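Local coordinates for ectonucleotide pyrophosphatase/phosphodiesterase family member 5 (Mus musculus, PDB 5VEO), which probably hydrolyses phosphodiester bonds of a restricted range of nucleotide substrates as a zinc-dependent ectoenzyme, and binds AMP here in an inactivated form, at residues D22-Y30 with L331-L339. The protein carries 1 engineered substitution. Numbering follows the deposited sequence.
Sequences DGFRWDYLY and LAEMHPIFL. With ZN (zinc ion), chain E; AMP (adenosine monophosphate), chain Q.
I337 lies against the ring of F24, where two backbone hydrogen bonds tie segment 331-339 to segment 22-30. Its N donates to F24 O (3.1 Å), and H335 O accepts a bond from W26 N (3.0 Å), making a single bridge at R25 and P336. From CB, I337 forks: CG2 presses on F24 CD1 (3.3 Å) and also reaches L29 CG, while CG1 runs on along the ring and ends in CD1, over the ring face and 4.0 Å from the F24 ring centroid, in a CH-pi contact. With CG1 wedged between backbone N and carbonyl carbon (chi1 55°), both branches bear on that ring. The bridge joins the loop after strand 16-21 to the chain entering strand 338-341, the strand antiparallel to its neighbours in the central mixed sheet of this alkaline phosphatase-clan fold. The same loop begins at the active site, where D22 OD1 binds zinc at 1.9 Å beside AMP O3P, with D224 and H225 as further ligands. R25 CD passes E333 O at 3.3 Å. Its guanidinium clasps D27 side-on, NE to OD2 at 2.7 Å, and NH1 donates to M227 O. E333 OE1, hydrogen-bonded to T228, adds a long salt bridge to R25 NH1 from well out of the guanidinium plane. The W26 ring receives H335 O at its edge, and D27 CB covers one face.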
loop_
_atom_site.group_PDB
_atom_site.type_symbol
_atom_site.label_atom_id
_atom_site.label_comp_id
_atom_site.label_asym_id
_atom_site.label_seq_id
_atom_site.Cartn_x
_atom_site.Cartn_y
_atom_site.Cartn_z
ATOM N N ASP A 22 1.031 -0.667 -8.112
ATOM C CA ASP A 22 1.886 -0.315 -6.992
ATOM C C ASP A 22 2.693 0.954 -7.305
ATOM O O ASP A 22 3.296 1.072 -8.376
ATOM C CB ASP A 22 2.816 -1.488 -6.681
ATOM C CG ASP A 22 3.442 -1.380 -5.300
ATOM O OD1 ASP A 22 4.033 -0.303 -5.027
ATOM O OD2 ASP A 22 3.306 -2.331 -4.486
ATOM N N GLY A 23 2.723 1.891 -6.362
ATOM C CA GLY A 23 3.595 3.061 -6.477
ATOM C C GLY A 23 3.156 4.085 -7.499
ATOM O O GLY A 23 3.996 4.802 -8.065
ATOM N N PHE A 24 1.856 4.187 -7.744
ATOM C CA PHE A 24 1.333 5.106 -8.752
ATOM C C PHE A 24 1.007 6.414 -8.041
ATOM O O PHE A 24 -0.078 6.611 -7.481
ATOM C CB PHE A 24 0.128 4.514 -9.475
ATOM C CG PHE A 24 -0.160 5.167 -10.803
ATOM C CD1 PHE A 24 -0.585 6.494 -10.880
ATOM C CD2 PHE A 24 0.031 4.467 -11.986
ATOM C CE1 PHE A 24 -0.839 7.087 -12.116
ATOM C CE2 PHE A 24 -0.238 5.059 -13.223
ATOM C CZ PHE A 24 -0.675 6.372 -13.282
ATOM N N ARG A 25 1.993 7.304 -8.026
ATOM C CA ARG A 25 1.840 8.622 -7.429
ATOM C C ARG A 25 0.710 9.379 -8.128
ATOM O O ARG A 25 0.547 9.297 -9.348
ATOM C CB ARG A 25 3.169 9.380 -7.558
ATOM C CG ARG A 25 3.293 10.606 -6.706
ATOM C CD ARG A 25 4.715 11.122 -6.728
ATOM N NE ARG A 25 4.919 12.039 -7.809
ATOM C CZ ARG A 25 6.081 12.621 -8.089
ATOM N NH1 ARG A 25 7.177 12.353 -7.371
ATOM N NH2 ARG A 25 6.136 13.498 -9.094
ATOM N N TRP A 26 -0.013 10.181 -7.338
ATOM C CA TRP A 26 -1.252 10.827 -7.776
ATOM C C TRP A 26 -1.060 11.679 -9.038
ATOM O O TRP A 26 -1.954 11.739 -9.896
ATOM C CB TRP A 26 -1.821 11.674 -6.625
ATOM C CG TRP A 26 -0.952 12.832 -6.299
ATOM C CD1 TRP A 26 0.213 12.824 -5.592
ATOM C CD2 TRP A 26 -1.154 14.174 -6.736
ATOM N NE1 TRP A 26 0.758 14.100 -5.569
ATOM C CE2 TRP A 26 -0.073 14.940 -6.265
ATOM C CE3 TRP A 26 -2.157 14.804 -7.482
ATOM C CZ2 TRP A 26 0.035 16.306 -6.513
ATOM C CZ3 TRP A 26 -2.045 16.169 -7.725
ATOM C CH2 TRP A 26 -0.958 16.897 -7.230
ATOM N N ASP A 27 0.087 12.334 -9.176
ATOM C CA ASP A 27 0.311 13.239 -10.305
ATOM C C ASP A 27 0.972 12.565 -11.506
ATOM O O ASP A 27 1.213 13.236 -12.518
ATOM C CB ASP A 27 1.139 14.437 -9.853
ATOM C CG ASP A 27 2.531 14.050 -9.409
ATOM O OD1 ASP A 27 3.410 14.938 -9.323
ATOM O OD2 ASP A 27 2.771 12.852 -9.183
ATOM N N TYR A 28 1.202 11.248 -11.457
ATOM C CA TYR A 28 1.737 10.550 -12.623
ATOM C C TYR A 28 0.799 10.637 -13.820
ATOM O O TYR A 28 1.256 10.517 -14.957
ATOM C CB TYR A 28 1.998 9.086 -12.284
ATOM C CG TYR A 28 3.272 8.741 -11.526
ATOM C CD1 TYR A 28 3.517 7.431 -11.170
ATOM C CD2 TYR A 28 4.244 9.678 -11.216
ATOM C CE1 TYR A 28 4.670 7.053 -10.514
ATOM C CE2 TYR A 28 5.417 9.299 -10.540
ATOM C CZ TYR A 28 5.617 7.981 -10.202
ATOM O OH TYR A 28 6.764 7.593 -9.557
ATOM N N LEU A 29 -0.514 10.818 -13.572
ATOM C CA LEU A 29 -1.520 10.996 -14.625
ATOM C C LEU A 29 -1.128 12.061 -15.622
ATOM O O LEU A 29 -1.597 12.049 -16.767
ATOM C CB LEU A 29 -2.864 11.409 -14.008
ATOM C CG LEU A 29 -3.504 10.416 -13.051
ATOM C CD1 LEU A 29 -4.791 11.015 -12.492
ATOM C CD2 LEU A 29 -3.777 9.108 -13.771
ATOM N N TYR A 30 -0.312 13.016 -15.190
ATOM C CA TYR A 30 0.002 14.189 -15.983
ATOM C C TYR A 30 1.402 14.166 -16.581
ATOM O O TYR A 30 1.780 15.128 -17.261
ATOM C CB TYR A 30 -0.165 15.432 -15.116
ATOM C CG TYR A 30 -1.509 15.497 -14.445
ATOM C CD1 TYR A 30 -2.678 15.361 -15.180
ATOM C CD2 TYR A 30 -1.611 15.651 -13.076
ATOM C CE1 TYR A 30 -3.916 15.416 -14.568
ATOM C CE2 TYR A 30 -2.845 15.711 -12.454
ATOM C CZ TYR A 30 -3.993 15.597 -13.206
ATOM O OH TYR A 30 -5.227 15.660 -12.591
ATOM N N LEU A 331 3.062 13.981 3.145
ATOM C CA LEU A 331 3.748 14.489 1.969
ATOM C C LEU A 331 2.979 14.144 0.704
ATOM O O LEU A 331 2.647 12.973 0.462
ATOM C CB LEU A 331 5.149 13.902 1.895
ATOM C CG LEU A 331 6.099 14.313 3.009
ATOM C CD1 LEU A 331 7.280 13.373 3.035
ATOM C CD2 LEU A 331 6.582 15.741 2.807
ATOM N N ALA A 332 2.788 15.151 -0.151
ATOM C CA ALA A 332 2.035 14.941 -1.384
ATOM C C ALA A 332 2.655 13.853 -2.256
ATOM O O ALA A 332 1.923 13.068 -2.888
ATOM C CB ALA A 332 1.939 16.252 -2.163
ATOM N N GLU A 333 3.995 13.782 -2.302
ATOM C CA GLU A 333 4.635 12.808 -3.178
ATOM C C GLU A 333 4.371 11.372 -2.730
ATOM O O GLU A 333 4.544 10.452 -3.536
ATOM C CB GLU A 333 6.136 13.071 -3.287
ATOM C CG GLU A 333 6.408 14.341 -4.106
ATOM C CD GLU A 333 7.839 14.699 -4.349
ATOM O OE1 GLU A 333 8.717 13.853 -4.217
ATOM O OE2 GLU A 333 8.081 15.888 -4.690
ATOM N N MET A 334 3.966 11.165 -1.474
ATOM C CA MET A 334 3.631 9.823 -0.998
ATOM C C MET A 334 2.198 9.420 -1.318
ATOM O O MET A 334 1.841 8.251 -1.095
ATOM C CB MET A 334 3.870 9.730 0.501
ATOM C CG MET A 334 5.326 9.787 0.890
ATOM S SD MET A 334 6.333 8.498 0.141
ATOM C CE MET A 334 7.071 9.363 -1.203
ATOM N N HIS A 335 1.385 10.339 -1.893
ATOM C CA HIS A 335 -0.039 10.051 -2.055
ATOM C C HIS A 335 -0.328 9.312 -3.365
ATOM O O HIS A 335 0.218 9.655 -4.419
ATOM C CB HIS A 335 -0.849 11.338 -1.998
ATOM C CG HIS A 335 -0.799 11.987 -0.654
ATOM N ND1 HIS A 335 -1.215 13.278 -0.424
ATOM C CD2 HIS A 335 -0.352 11.518 0.534
ATOM C CE1 HIS A 335 -1.028 13.578 0.850
ATOM N NE2 HIS A 335 -0.522 12.518 1.456
ATOM N N PRO A 336 -1.201 8.308 -3.310
ATOM C CA PRO A 336 -1.549 7.523 -4.492
ATOM C C PRO A 336 -2.700 8.116 -5.289
ATOM O O PRO A 336 -3.539 8.842 -4.763
ATOM C CB PRO A 336 -2.015 6.202 -3.878
ATOM C CG PRO A 336 -2.688 6.645 -2.607
ATOM C CD PRO A 336 -1.846 7.798 -2.095
ATOM N N ILE A 337 -2.798 7.667 -6.541
ATOM C CA ILE A 337 -3.982 7.933 -7.352
ATOM C C ILE A 337 -5.202 7.258 -6.741
ATOM O O ILE A 337 -5.103 6.216 -6.059
ATOM C CB ILE A 337 -3.842 7.432 -8.799
ATOM C CG1 ILE A 337 -3.483 5.941 -8.803
ATOM C CG2 ILE A 337 -2.963 8.318 -9.608
ATOM C CD1 ILE A 337 -3.859 5.205 -10.048
ATOM N N PHE A 338 -6.372 7.818 -7.041
ATOM C CA PHE A 338 -7.647 7.138 -6.796
ATOM C C PHE A 338 -8.657 7.575 -7.849
ATOM O O PHE A 338 -8.944 8.774 -7.986
ATOM C CB PHE A 338 -8.185 7.438 -5.396
ATOM C CG PHE A 338 -9.460 6.715 -5.071
ATOM C CD1 PHE A 338 -9.432 5.556 -4.317
ATOM C CD2 PHE A 338 -10.687 7.189 -5.524
ATOM C CE1 PHE A 338 -10.617 4.872 -4.020
ATOM C CE2 PHE A 338 -11.848 6.522 -5.238
ATOM C CZ PHE A 338 -11.815 5.354 -4.480
ATOM N N LEU A 339 -9.216 6.605 -8.565
ATOM C CA LEU A 339 -10.284 6.884 -9.511
ATOM C C LEU A 339 -11.180 5.659 -9.590
ATOM O O LEU A 339 -10.785 4.566 -9.198
ATOM C CB LEU A 339 -9.733 7.293 -10.882
ATOM C CG LEU A 339 -8.910 6.397 -11.786
ATOM C CD1 LEU A 339 -8.814 7.016 -13.197
ATOM C CD2 LEU A 339 -7.505 6.168 -11.207
HETATM ZN ZN ZN E . 4.209 -0.086 -3.108
HETATM P P AMP Q . 6.851 -1.637 -1.826
HETATM O O1P AMP Q . 6.733 -1.350 -0.360
HETATM O O2P AMP Q . 8.206 -1.187 -2.386
HETATM O O3P AMP Q . 5.705 -1.051 -2.647
HETATM O "O5'" AMP Q . 6.773 -3.221 -2.042
HETATM C "C5'" AMP Q . 6.335 -3.728 -3.312
HETATM C "C4'" AMP Q . 7.025 -4.998 -3.726
HETATM O "O4'" AMP Q . 6.488 -6.071 -2.964
HETATM C "C3'" AMP Q . 6.773 -5.374 -5.187
HETATM O "O3'" AMP Q . 7.932 -5.157 -5.961
HETATM C "C2'" AMP Q . 6.429 -6.866 -5.158
HETATM O "O2'" AMP Q . 7.181 -7.667 -6.030
HETATM C "C1'" AMP Q . 6.660 -7.250 -3.710
HETATM N N9 AMP Q . 5.722 -8.239 -3.228
HETATM C C8 AMP Q . 4.390 -8.112 -3.090
HETATM N N7 AMP Q . 3.872 -9.258 -2.583
HETATM C C5 AMP Q . 4.921 -10.103 -2.398
HETATM C C6 AMP Q . 5.110 -11.476 -1.887
HETATM N N6 AMP Q . 4.048 -12.187 -1.467
HETATM N N1 AMP Q . 6.354 -11.986 -1.854
HETATM C C2 AMP Q . 7.435 -11.298 -2.263
HETATM N N3 AMP Q . 7.356 -10.043 -2.733
HETATM C C4 AMP Q . 6.131 -9.431 -2.827
#